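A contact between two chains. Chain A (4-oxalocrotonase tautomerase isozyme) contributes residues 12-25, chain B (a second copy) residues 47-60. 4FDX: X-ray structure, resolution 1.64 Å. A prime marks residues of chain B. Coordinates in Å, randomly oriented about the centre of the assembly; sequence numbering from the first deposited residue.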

ATOM      1  N   THR A  12      20.482   7.106   8.445  1.00 25.31           N
ATOM      2  CA  THR A  12      21.421   6.085   8.855  1.00 23.90           C
ATOM      3  C   THR A  12      20.694   4.878   9.530  1.00 24.00           C
ATOM      4  O   THR A  12      19.558   5.023   9.999  1.00 24.85           O
ATOM      5  CB  THR A  12      22.637   6.779   9.649  1.00 27.25           C
ATOM      6  OG1 THR A  12      23.652   7.373   8.708  1.00 37.39           O
ATOM      7  CG2 THR A  12      23.320   5.835  10.599  1.00 35.79           C
ATOM      8  N   VAL A  13      21.337   3.721   9.562  1.00 24.92           N
ATOM      9  CA  VAL A  13      20.766   2.505  10.198  1.00 24.53           C
ATOM     10  C   VAL A  13      20.347   2.780  11.620  1.00 25.43           C
ATOM     11  O   VAL A  13      19.239   2.394  12.040  1.00 21.77           O
ATOM     12  CB  VAL A  13      21.708   1.268  10.066  1.00 26.52           C
ATOM     13  CG1 VAL A  13      21.096   0.013  10.710  1.00 25.10           C
ATOM     14  CG2 VAL A  13      21.905   0.970   8.582  1.00 29.02           C
ATOM     15  N   GLU A  14      21.174   3.468  12.409  1.00 24.26           N
ATOM     16  CA  GLU A  14      20.757   3.888  13.801  1.00 25.85           C
ATOM     17  C   GLU A  14      19.405   4.579  13.886  1.00 22.65           C
ATOM     18  O   GLU A  14      18.649   4.322  14.856  1.00 22.07           O
ATOM     19  CB  GLU A  14      21.800   4.813  14.476  1.00 33.22           C
ATOM     20  CG  GLU A  14      22.977   4.068  15.047  1.00 41.84           C
ATOM     21  CD  GLU A  14      24.051   3.712  14.005  1.00 47.83           C
ATOM     22  OE1 GLU A  14      24.097   4.332  12.909  1.00 50.38           O
ATOM     23  OE2 GLU A  14      24.880   2.815  14.319  1.00 49.86           O
ATOM     24  N   GLN A  15      19.146   5.498  12.953  1.00 20.55           N
ATOM     25  CA  GLN A  15      17.982   6.315  12.999  1.00 21.19           C
ATOM     26  C   GLN A  15      16.770   5.426  12.613  1.00 17.88           C
ATOM     27  O   GLN A  15      15.709   5.529  13.264  1.00 19.06           O
ATOM     28  CB  GLN A  15      18.064   7.453  11.996  1.00 25.11           C
ATOM     29  CG  GLN A  15      19.017   8.590  12.355  1.00 29.27           C
ATOM     30  CD  GLN A  15      19.213   9.478  11.093  1.00 30.83           C
ATOM     31  OE1 GLN A  15      19.823   9.050  10.066  1.00 29.62           O
ATOM     32  NE2 GLN A  15      18.664  10.722  11.155  1.00 39.31           N
ATOM     33  N   LYS A  16      16.939   4.568  11.598  1.00 19.81           N
ATOM     34  CA  LYS A  16      15.842   3.614  11.215  1.00 19.20           C
ATOM     35  C   LYS A  16      15.536   2.694  12.375  1.00 19.55           C
ATOM     36  O   LYS A  16      14.348   2.482  12.719  1.00 19.71           O
ATOM     37  CB  LYS A  16      16.226   2.882   9.975  1.00 20.86           C
ATOM     38  CG  LYS A  16      16.113   3.763   8.761  1.00 26.55           C
ATOM     39  CD  LYS A  16      16.864   3.014   7.674  1.00 30.85           C
ATOM     40  CE  LYS A  16      17.216   3.945   6.566  1.00 28.68           C
ATOM     41  NZ  LYS A  16      17.716   3.110   5.445  1.00 24.72           N
ATOM     42  N   ARG A  17      16.571   2.176  13.051  1.00 21.14           N
ATOM     43  CA  ARG A  17      16.382   1.297  14.196  1.00 20.09           C
ATOM     44  C   ARG A  17      15.706   2.026  15.355  1.00 18.57           C
ATOM     45  O   ARG A  17      14.794   1.455  15.942  1.00 18.28           O
ATOM     46  CB  ARG A  17      17.742   0.685  14.668  1.00 22.29           C
ATOM     47  CG  ARG A  17      18.290  -0.367  13.674  1.00 20.68           C
ATOM     48  CD  ARG A  17      19.544  -1.045  14.258  1.00 22.96           C
ATOM     49  NE  ARG A  17      20.069  -2.025  13.284  1.00 27.80           N
ATOM     50  CZ  ARG A  17      21.169  -2.761  13.530  1.00 34.67           C
ATOM     51  NH1 ARG A  17      21.783  -2.616  14.709  1.00 35.13           N
ATOM     52  NH2 ARG A  17      21.674  -3.611  12.637  1.00 34.05           N
ATOM     53  N   ASN A  18      16.134   3.235  15.730  1.00 19.42           N
ATOM     54  CA  ASN A  18      15.456   4.060  16.730  1.00 17.95           C
ATOM     55  C   ASN A  18      13.950   4.333  16.406  1.00 16.19           C
ATOM     56  O   ASN A  18      13.080   4.190  17.264  1.00 18.56           O
ATOM     57  CB  ASN A  18      16.111   5.411  16.827  1.00 20.22           C
ATOM     58  CG  ASN A  18      17.452   5.359  17.513  1.00 25.90           C
ATOM     59  OD1 ASN A  18      17.796   4.353  18.139  1.00 23.94           O
ATOM     60  ND2 ASN A  18      18.216   6.413  17.337  1.00 28.03           N
ATOM     61  N   ALA A  19      13.691   4.558  15.105  1.00 18.60           N
ATOM     62  CA  ALA A  19      12.311   4.818  14.670  1.00 14.87           C
ATOM     63  C   ALA A  19      11.472   3.541  14.826  1.00 15.32           C
ATOM     64  O   ALA A  19      10.325   3.637  15.363  1.00 15.45           O
ATOM     65  CB  ALA A  19      12.248   5.317  13.204  1.00 14.42           C
ATOM     66  N   VAL A  20      11.988   2.388  14.394  1.00 15.59           N
ATOM     67  CA  VAL A  20      11.107   1.180  14.528  1.00 17.80           C
ATOM     68  C   VAL A  20      10.891   0.766  16.001  1.00 16.22           C
ATOM     69  O   VAL A  20       9.774   0.400  16.386  1.00 14.92           O
ATOM     70  CB  VAL A  20      11.475  -0.020  13.665  1.00 21.10           C
ATOM     71  CG1 VAL A  20      11.530   0.402  12.160  1.00 18.46           C
ATOM     72  CG2 VAL A  20      12.735  -0.683  14.173  1.00 22.66           C
ATOM     73  N   ALA A  21      11.881   0.999  16.869  1.00 16.80           N
ATOM     74  CA  ALA A  21      11.674   0.821  18.294  1.00 17.28           C
ATOM     75  C   ALA A  21      10.660   1.727  18.863  1.00 15.13           C
ATOM     76  O   ALA A  21       9.752   1.276  19.567  1.00 15.07           O
ATOM     77  CB  ALA A  21      13.030   0.941  19.073  1.00 17.83           C
ATOM     78  N   ALA A  22      10.740   3.015  18.566  1.00 14.86           N
ATOM     79  CA  ALA A  22       9.894   3.990  19.168  1.00 14.26           C
ATOM     80  C   ALA A  22       8.469   3.853  18.667  1.00 14.06           C
ATOM     81  O   ALA A  22       7.472   3.998  19.452  1.00 14.53           O
ATOM     82  CB  ALA A  22      10.429   5.401  18.856  1.00 15.55           C
ATOM     83  N   ILE A  23       8.305   3.597  17.343  1.00 14.17           N
ATOM     84  CA  ILE A  23       6.933   3.442  16.819  1.00 13.43           C
ATOM     85  C   ILE A  23       6.295   2.159  17.419  1.00 11.80           C
ATOM     86  O   ILE A  23       5.070   2.168  17.779  1.00 13.65           O
ATOM     87  CB  ILE A  23       6.969   3.321  15.262  1.00 13.88           C
ATOM     88  CG1 ILE A  23       7.315   4.694  14.666  1.00 14.57           C
ATOM     89  CG2 ILE A  23       5.637   2.753  14.750  1.00 14.34           C
ATOM     90  CD1 ILE A  23       7.756   4.576  13.193  1.00 13.62           C
ATOM     91  N   THR A  24       7.082   1.071  17.523  1.00 13.54           N
ATOM     92  CA  THR A  24       6.556  -0.167  18.165  1.00 13.63           C
ATOM     93  C   THR A  24       6.099   0.098  19.575  1.00 12.79           C
ATOM     94  O   THR A  24       5.007  -0.273  19.934  1.00 14.69           O
ATOM     95  CB  THR A  24       7.570  -1.302  18.082  1.00 14.84           C
ATOM     96  OG1 THR A  24       7.823  -1.514  16.658  1.00 13.94           O
ATOM     97  CG2 THR A  24       6.939  -2.593  18.720  1.00 16.12           C
ATOM     98  N   GLU A  25       6.908   0.821  20.344  1.00 12.96           N
ATOM     99  CA  GLU A  25       6.545   1.141  21.743  1.00 15.10           C
ATOM    100  C   GLU A  25       5.277   1.940  21.800  1.00 14.66           C
ATOM    101  O   GLU A  25       4.411   1.729  22.619  1.00 15.01           O
ATOM    102  CB  GLU A  25       7.729   1.861  22.384  1.00 16.38           C
ATOM    103  CG  GLU A  25       8.922   0.946  22.646  1.00 19.25           C
ATOM    104  CD  GLU A  25      10.237   1.691  22.879  1.00 24.81           C
ATOM    105  OE1 GLU A  25      10.327   2.907  22.714  1.00 25.46           O
ATOM    106  OE2 GLU A  25      11.243   0.998  23.095  1.00 33.78           O
TER
ATOM    107  N   VAL B  47      17.019  -5.932   5.161  1.00 22.14           N
ATOM    108  CA  VAL B  47      16.944  -6.477   6.509  1.00 22.55           C
ATOM    109  C   VAL B  47      16.830  -5.351   7.584  1.00 20.51           C
ATOM    110  O   VAL B  47      16.382  -5.652   8.674  1.00 23.76           O
ATOM    111  CB  VAL B  47      18.160  -7.363   6.853  1.00 25.62           C
ATOM    112  CG1 VAL B  47      18.014  -8.715   6.183  1.00 27.03           C
ATOM    113  CG2 VAL B  47      19.476  -6.648   6.476  1.00 28.27           C
ATOM    114  N   GLU B  48      17.264  -4.112   7.329  1.00 19.96           N
ATOM    115  CA  GLU B  48      17.005  -2.998   8.270  1.00 20.45           C
ATOM    116  C   GLU B  48      15.619  -2.333   8.085  1.00 18.42           C
ATOM    117  O   GLU B  48      15.343  -1.279   8.719  1.00 20.18           O
ATOM    118  CB  GLU B  48      18.080  -1.903   8.166  1.00 24.97           C
ATOM    119  CG  GLU B  48      19.482  -2.462   8.455  1.00 24.00           C
ATOM    120  CD  GLU B  48      19.682  -2.966   9.885  1.00 30.27           C
ATOM    121  OE1 GLU B  48      18.756  -2.810  10.759  1.00 28.04           O
ATOM    122  OE2 GLU B  48      20.803  -3.527  10.155  1.00 27.28           O
ATOM    123  N   HIS B  49      14.809  -2.858   7.134  1.00 17.80           N
ATOM    124  CA  HIS B  49      13.540  -2.222   6.710  1.00 17.34           C
ATOM    125  C   HIS B  49      12.332  -3.093   7.039  1.00 15.42           C
ATOM    126  O   HIS B  49      11.223  -2.896   6.511  1.00 16.23           O
ATOM    127  CB  HIS B  49      13.537  -1.872   5.210  1.00 17.24           C
ATOM    128  CG  HIS B  49      14.488  -0.732   4.861  1.00 18.39           C
ATOM    129  ND1 HIS B  49      14.814  -0.463   3.583  1.00 21.14           N
ATOM    130  CD2 HIS B  49      15.265   0.121   5.672  1.00 20.69           C
ATOM    131  CE1 HIS B  49      15.684   0.555   3.547  1.00 24.11           C
ATOM    132  NE2 HIS B  49      15.951   0.930   4.819  1.00 24.09           N
ATOM    133  N   PHE B  50      12.573  -4.108   7.864  1.00 16.20           N
ATOM    134  CA  PHE B  50      11.468  -4.895   8.345  1.00 16.54           C
ATOM    135  C   PHE B  50      11.695  -5.189   9.847  1.00 16.77           C
ATOM    136  O   PHE B  50      12.787  -5.678  10.234  1.00 17.84           O
ATOM    137  CB  PHE B  50      11.334  -6.219   7.516  1.00 17.09           C
ATOM    138  CG  PHE B  50      10.267  -7.149   8.138  1.00 19.49           C
ATOM    139  CD1 PHE B  50       8.916  -6.754   8.114  1.00 22.55           C
ATOM    140  CD2 PHE B  50      10.637  -8.228   8.917  1.00 21.62           C
ATOM    141  CE1 PHE B  50       7.925  -7.538   8.742  1.00 23.11           C
ATOM    142  CE2 PHE B  50       9.664  -9.038   9.523  1.00 22.87           C
ATOM    143  CZ  PHE B  50       8.294  -8.658   9.483  1.00 21.45           C
ATOM    144  N   SER B  51      10.706  -4.926  10.682  1.00 14.96           N
ATOM    145  CA  SER B  51      10.851  -5.171  12.113  1.00 16.38           C
ATOM    146  C   SER B  51       9.685  -5.967  12.664  1.00 15.92           C
ATOM    147  O   SER B  51       8.522  -5.830  12.171  1.00 14.91           O
ATOM    148  CB  SER B  51      10.973  -3.837  12.841  1.00 16.46           C
ATOM    149  OG  SER B  51       9.760  -3.159  12.938  1.00 19.91           O
ATOM    150  N   VAL B  52       9.909  -6.756  13.738  1.00 15.46           N
ATOM    151  CA  VAL B  52       8.852  -7.405  14.565  1.00 15.22           C
ATOM    152  C   VAL B  52       9.251  -7.076  15.987  1.00 14.62           C
ATOM    153  O   VAL B  52      10.450  -7.223  16.354  1.00 16.74           O
ATOM    154  CB  VAL B  52       8.877  -8.931  14.383  1.00 15.98           C
ATOM    155  CG1 VAL B  52       7.787  -9.576  15.240  1.00 18.58           C
ATOM    156  CG2 VAL B  52       8.690  -9.258  12.923  1.00 18.33           C
ATOM    157  N   ALA B  53       8.311  -6.682  16.798  1.00 15.61           N
ATOM    158  CA  ALA B  53       8.582  -6.276  18.179  1.00 17.03           C
ATOM    159  C   ALA B  53       9.733  -5.306  18.275  1.00 18.69           C
ATOM    160  O   ALA B  53      10.541  -5.332  19.261  1.00 20.24           O
ATOM    161  CB  ALA B  53       8.861  -7.542  19.014  1.00 17.89           C
ATOM    162  N   GLY B  54       9.824  -4.377  17.294  1.00 15.43           N
ATOM    163  CA  GLY B  54      10.735  -3.247  17.496  1.00 15.45           C
ATOM    164  C   GLY B  54      12.168  -3.627  17.178  1.00 20.22           C
ATOM    165  O   GLY B  54      12.997  -2.794  17.341  1.00 21.20           O
ATOM    166  N   GLN B  55      12.418  -4.819  16.682  1.00 19.11           N
ATOM    167  CA  GLN B  55      13.815  -5.241  16.161  1.00 20.18           C
ATOM    168  C   GLN B  55      13.785  -5.513  14.714  1.00 18.97           C
ATOM    169  O   GLN B  55      12.971  -6.335  14.271  1.00 19.87           O
ATOM    170  CB  GLN B  55      14.225  -6.604  16.712  1.00 27.58           C
ATOM    171  CG  GLN B  55      13.684  -6.992  18.046  1.00 37.59           C
ATOM    172  CD  GLN B  55      14.606  -6.598  19.184  1.00 47.93           C
ATOM    173  OE1 GLN B  55      15.438  -5.681  19.070  1.00 46.25           O
ATOM    174  NE2 GLN B  55      14.462  -7.293  20.307  1.00 49.54           N
ATOM    175  N   THR B  56      14.771  -4.994  13.976  1.00 20.96           N
ATOM    176  CA  THR B  56      14.814  -5.235  12.543  1.00 19.94           C
ATOM    177  C   THR B  56      15.233  -6.680  12.298  1.00 23.99           C
ATOM    178  O   THR B  56      15.761  -7.325  13.187  1.00 24.41           O
ATOM    179  CB  THR B  56      15.773  -4.311  11.810  1.00 21.04           C
ATOM    180  OG1 THR B  56      17.086  -4.552  12.337  1.00 21.02           O
ATOM    181  CG2 THR B  56      15.342  -2.829  11.892  1.00 21.31           C
ATOM    182  N   ALA B  57      14.955  -7.186  11.079  1.00 25.33           N
ATOM    183  CA  ALA B  57      15.395  -8.549  10.694  1.00 24.86           C
ATOM    184  C   ALA B  57      16.910  -8.725  10.929  1.00 29.77           C
ATOM    185  O   ALA B  57      17.329  -9.792  11.389  1.00 28.72           O
ATOM    186  CB  ALA B  57      15.017  -8.823   9.262  1.00 22.02           C
ATOM    187  N   ALA B  58      17.682  -7.679  10.645  1.00 28.38           N
ATOM    188  CA  ALA B  58      19.141  -7.687  10.798  1.00 28.61           C
ATOM    189  C   ALA B  58      19.482  -7.991  12.241  1.00 33.73           C
ATOM    190  O   ALA B  58      20.298  -8.882  12.507  1.00 37.04           O
ATOM    191  CB  ALA B  58      19.748  -6.343  10.389  1.00 27.75           C
ATOM    192  N   MET B  59      18.782  -7.317  13.160  1.00 29.48           N
ATOM    193  CA  MET B  59      19.038  -7.459  14.605  1.00 27.79           C
ATOM    194  C   MET B  59      18.634  -8.849  15.107  1.00 30.43           C
ATOM    195  O   MET B  59      19.313  -9.420  15.988  1.00 32.44           O
ATOM    196  CB  MET B  59      18.290  -6.356  15.431  1.00 28.54           C
ATOM    197  CG  MET B  59      18.680  -4.917  15.041  1.00 25.80           C
ATOM    198  SD  MET B  59      17.489  -3.660  15.673  1.00 29.07           S
ATOM    199  CE  MET B  59      17.454  -3.973  17.426  1.00 34.06           C
ATOM    200  N   ARG B  60      17.524  -9.365  14.583  1.00 30.05           N
ATOM    201  CA  ARG B  60      17.019 -10.684  14.981  1.00 36.30           C
ATOM    202  C   ARG B  60      18.005 -11.797  14.549  1.00 40.04           C
ATOM    203  O   ARG B  60      18.208 -12.784  15.267  1.00 36.62           O
ATOM    204  CB  ARG B  60      15.647 -10.912  14.355  1.00 39.76           C
ATOM    205  CG  ARG B  60      14.521 -10.160  15.072  1.00 41.35           C
ATOM    206  CD  ARG B  60      13.374  -9.717  14.142  1.00 49.61           C
ATOM    207  NE  ARG B  60      13.173 -10.628  13.003  1.00 62.13           N
ATOM    208  CZ  ARG B  60      12.718 -10.245  11.808  1.00 63.28           C
ATOM    209  NH1 ARG B  60      12.426  -8.955  11.620  1.00 64.60           N
ATOM    210  NH2 ARG B  60      12.567 -11.129  10.805  1.00 52.71           N
TER
HETATM  211  O   HOH W   1      15.376  -1.235  16.570  1.00 25.17           O
HETATM  212  O   HOH W   2       8.066  -3.817  15.055  1.00 15.09           O

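What does Arg17 gain by reaching across to chain B? Its CA-to-CB bond points sideways, but the extended side chain, t at chi2 and chi3, brings the guanidinium to the carboxylate of Glu48′. Two hydrogen bonds form side by side: Arg17 NE to Glu48′ OE1 at 3.0 Å and Arg17 NH2 to Glu48′ OE2 at 2.6 Å. Both are nearly straight, and the acid lies at the edge of the guanidinium, near its plane, so charge and direction work together in this salt bridge. Met59′ covers one face, and its sulfur packs 3.6 Å from Arg17 CD (Met59′ SD).

How is Glu48′ held in place for this role? Its side chain, m at both chi1 and chi2, also receives a hydrogen bond within its own chain, from Thr56′ OG1 to Glu48′ OE1 at 2.9 Å. OE1 therefore serves Arg17 and Thr56′ together. Val13 adds a nonpolar neighbour, with Val13 CG1 3.4 Å from Glu48′ CD. Next along chain B, His49′ accepts a hydrogen bond at its ring edge, from Lys16 NZ to His49′ NE2 at 2.9 Å.

What does Val20 do one turn further along the helix? It points toward chain B and fills the space between Ser51′, Gly54′ and Thr56′; Val20 CG2 lies 3.8 Å from Gly54′ O and 4.1 Å from Thr56′ CG2.

Why does the helix come so close at Gly54′? The CA atoms of Ala21 and Gly54′ are just 4.3 Å apart, and a CB on the glycine would sit tightly against Thr24 CB, at 3.5 Å. The positive phi of this turn residue also favours glycine. Two waters complete the fit: one donates to both Arg17 O and Gly54′ O, while the other links Thr24 OG1, Ser51′ OG and Gly54′ N.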